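HTH-type transcriptional regulator Rv1985c/MT2039 (PDB 3ISP) binds DNA as a homodimeric LysR-type transcriptional regulator, probably activating expression of the exporter LysE and repressing its own gene. Local coordinates at residues 190-195 / 214-219. Numbering follows the deposited sequence.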
loop_
_atom_site.group_PDB
_atom_site.type_symbol
_atom_site.label_atom_id
_atom_site.label_comp_id
_atom_site.label_asym_id
_atom_site.label_seq_id
_atom_site.Cartn_x
_atom_site.Cartn_y
_atom_site.Cartn_z
ATOM N N ALA A 190 10.376 -29.798 4.037
ATOM C CA ALA A 190 11.668 -29.230 3.672
ATOM C C ALA A 190 11.567 -27.711 3.530
ATOM O O ALA A 190 10.639 -27.202 2.898
ATOM C CB ALA A 190 12.184 -29.855 2.378
ATOM N N PRO A 191 12.513 -26.976 4.131
ATOM C CA PRO A 191 12.479 -25.518 3.990
ATOM C C PRO A 191 12.732 -25.077 2.551
ATOM O O PRO A 191 13.693 -25.527 1.935
ATOM C CB PRO A 191 13.628 -25.055 4.898
ATOM C CG PRO A 191 13.771 -26.139 5.890
ATOM C CD PRO A 191 13.499 -27.407 5.134
ATOM N N SER A 192 11.887 -24.205 2.016
ATOM C CA SER A 192 12.180 -23.610 0.711
ATOM C C SER A 192 12.767 -22.209 0.877
ATOM O O SER A 192 12.688 -21.613 1.945
ATOM C CB SER A 192 10.939 -23.575 -0.191
ATOM O OG SER A 192 10.023 -22.583 0.235
ATOM N N LEU A 193 13.373 -21.698 -0.183
ATOM C CA LEU A 193 13.851 -20.328 -0.197
ATOM C C LEU A 193 12.921 -19.419 -1.007
ATOM O O LEU A 193 11.845 -19.827 -1.453
ATOM C CB LEU A 193 15.244 -20.275 -0.802
ATOM C CG LEU A 193 16.297 -21.165 -0.172
ATOM C CD1 LEU A 193 17.642 -20.885 -0.816
ATOM C CD2 LEU A 193 16.333 -20.920 1.324
ATOM N N ALA A 194 13.367 -18.187 -1.200
ATOM C CA ALA A 194 12.619 -17.185 -1.934
ATOM C C ALA A 194 13.267 -15.822 -1.714
ATOM O O ALA A 194 13.874 -15.578 -0.672
ATOM C CB ALA A 194 11.170 -17.162 -1.491
ATOM N N TRP A 195 13.140 -14.940 -2.698
ATOM C CA TRP A 195 13.679 -13.597 -2.575
ATOM C C TRP A 195 12.824 -12.755 -1.653
ATOM O O TRP A 195 13.330 -11.875 -0.954
ATOM C CB TRP A 195 13.786 -12.932 -3.949
ATOM C CG TRP A 195 14.995 -13.368 -4.677
ATOM C CD1 TRP A 195 15.352 -14.656 -4.988
ATOM C CD2 TRP A 195 16.032 -12.530 -5.179
ATOM N NE1 TRP A 195 16.558 -14.663 -5.652
ATOM C CE2 TRP A 195 16.996 -13.370 -5.782
ATOM C CE3 TRP A 195 16.246 -11.154 -5.173
ATOM C CZ2 TRP A 195 18.144 -12.873 -6.380
ATOM C CZ3 TRP A 195 17.397 -10.663 -5.764
ATOM C CH2 TRP A 195 18.330 -11.524 -6.363
ATOM N N ILE A 214 1.583 -26.329 -1.899
ATOM C CA ILE A 214 1.989 -26.811 -0.586
ATOM C C ILE A 214 2.591 -25.691 0.257
ATOM O O ILE A 214 3.601 -25.110 -0.126
ATOM C CB ILE A 214 3.074 -27.894 -0.741
ATOM C CG1 ILE A 214 2.791 -28.768 -1.965
ATOM C CG2 ILE A 214 3.232 -28.704 0.552
ATOM C CD1 ILE A 214 1.491 -29.519 -1.889
ATOM N N THR A 215 2.000 -25.383 1.403
ATOM C CA THR A 215 2.656 -24.433 2.298
ATOM C C THR A 215 3.775 -25.102 3.117
ATOM O O THR A 215 3.615 -26.211 3.646
ATOM C CB THR A 215 1.659 -23.662 3.193
ATOM O OG1 THR A 215 0.971 -24.573 4.060
ATOM C CG2 THR A 215 0.653 -22.900 2.329
ATOM N N ARG A 216 4.913 -24.419 3.192
ATOM C CA ARG A 216 6.121 -24.968 3.807
ATOM C C ARG A 216 6.871 -23.907 4.595
ATOM O O ARG A 216 6.534 -22.723 4.532
ATOM C CB ARG A 216 7.043 -25.514 2.723
ATOM C CG ARG A 216 7.337 -24.504 1.627
ATOM C CD ARG A 216 7.482 -25.187 0.282
ATOM N NE ARG A 216 7.646 -24.261 -0.845
ATOM C CZ ARG A 216 6.736 -23.377 -1.237
ATOM N NH1 ARG A 216 5.599 -23.246 -0.576
ATOM N NH2 ARG A 216 6.976 -22.607 -2.277
ATOM N N PRO A 217 7.889 -24.323 5.357
ATOM C CA PRO A 217 8.780 -23.305 5.925
ATOM C C PRO A 217 9.586 -22.662 4.803
ATOM O O PRO A 217 10.181 -23.371 3.989
ATOM C CB PRO A 217 9.698 -24.115 6.852
ATOM C CG PRO A 217 9.567 -25.525 6.372
ATOM C CD PRO A 217 8.138 -25.645 5.946
ATOM N N THR A 218 9.588 -21.337 4.746
ATOM C CA THR A 218 10.308 -20.651 3.685
ATOM C C THR A 218 11.129 -19.445 4.154
ATOM O O THR A 218 10.601 -18.501 4.755
ATOM C CB THR A 218 9.374 -20.250 2.508
ATOM O OG1 THR A 218 9.934 -19.118 1.819
ATOM C CG2 THR A 218 7.979 -19.896 3.007
ATOM N N HIS A 219 12.426 -19.499 3.857
ATOM C CA HIS A 219 13.354 -18.412 4.123
ATOM C C HIS A 219 13.262 -17.345 3.056
ATOM O O HIS A 219 13.098 -17.661 1.884
ATOM C CB HIS A 219 14.783 -18.941 4.109
ATOM C CG HIS A 219 15.090 -19.896 5.218
ATOM N ND1 HIS A 219 15.200 -19.498 6.533
ATOM C CD2 HIS A 219 15.326 -21.229 5.205
ATOM C CE1 HIS A 219 15.479 -20.547 7.281
ATOM N NE2 HIS A 219 15.562 -21.609 6.500
#
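Ser192 pairs with Thr218 in a single parallel beta bridge, held by two backbone hydrogen bonds that both use Ser192. Its N donates to Pro217 O at 2.7 Å, and its O accepts from His219 N at 2.9 Å. Pro191 and Pro217 fit because neither backbone N donates in the bridge. Pro217 O, which accepts from Ser192 N, also takes a CA-H...O contact, 3.1 Å from Pro191 CA. Thr218 CA makes the matching contact to Ser192 O.

Among the side chains, Ser192 is small enough for the Arg216 chain to pack beside it. With OG between the backbone N and the carbonyl carbon (chi1 73°), the hydroxyl sits 3.3 Å from Thr218 CB and also packs against CG, CD and NE of Arg216, but the angle to NE is too poor for a hydrogen bond. Instead, Arg216 NH2 forms a salt bridge with Asp203 OD1 of helix 201-210.

Apolar contacts line the other flank. Leu193 and His219 cross obliquely, CD2 of the leucine 3.8 Å from CB of the histidine, while Pro191 CB approaches His219 CD2 and the two proline rings meet CG to CG at 4.3 Å. Histidine suits this place because it offers carbon atoms to Leu193 and Pro191 while its ND1 is hydrogen-bonded to Leu122 N of the second subunit.

Within the LysR substrate-binding domain, this bridge joins the loops before and after helix 201-210; Pro191 packs on helix 171-177, and apolar Leu193 on Phe227, Ala230 and Ala231 of helix 224-232.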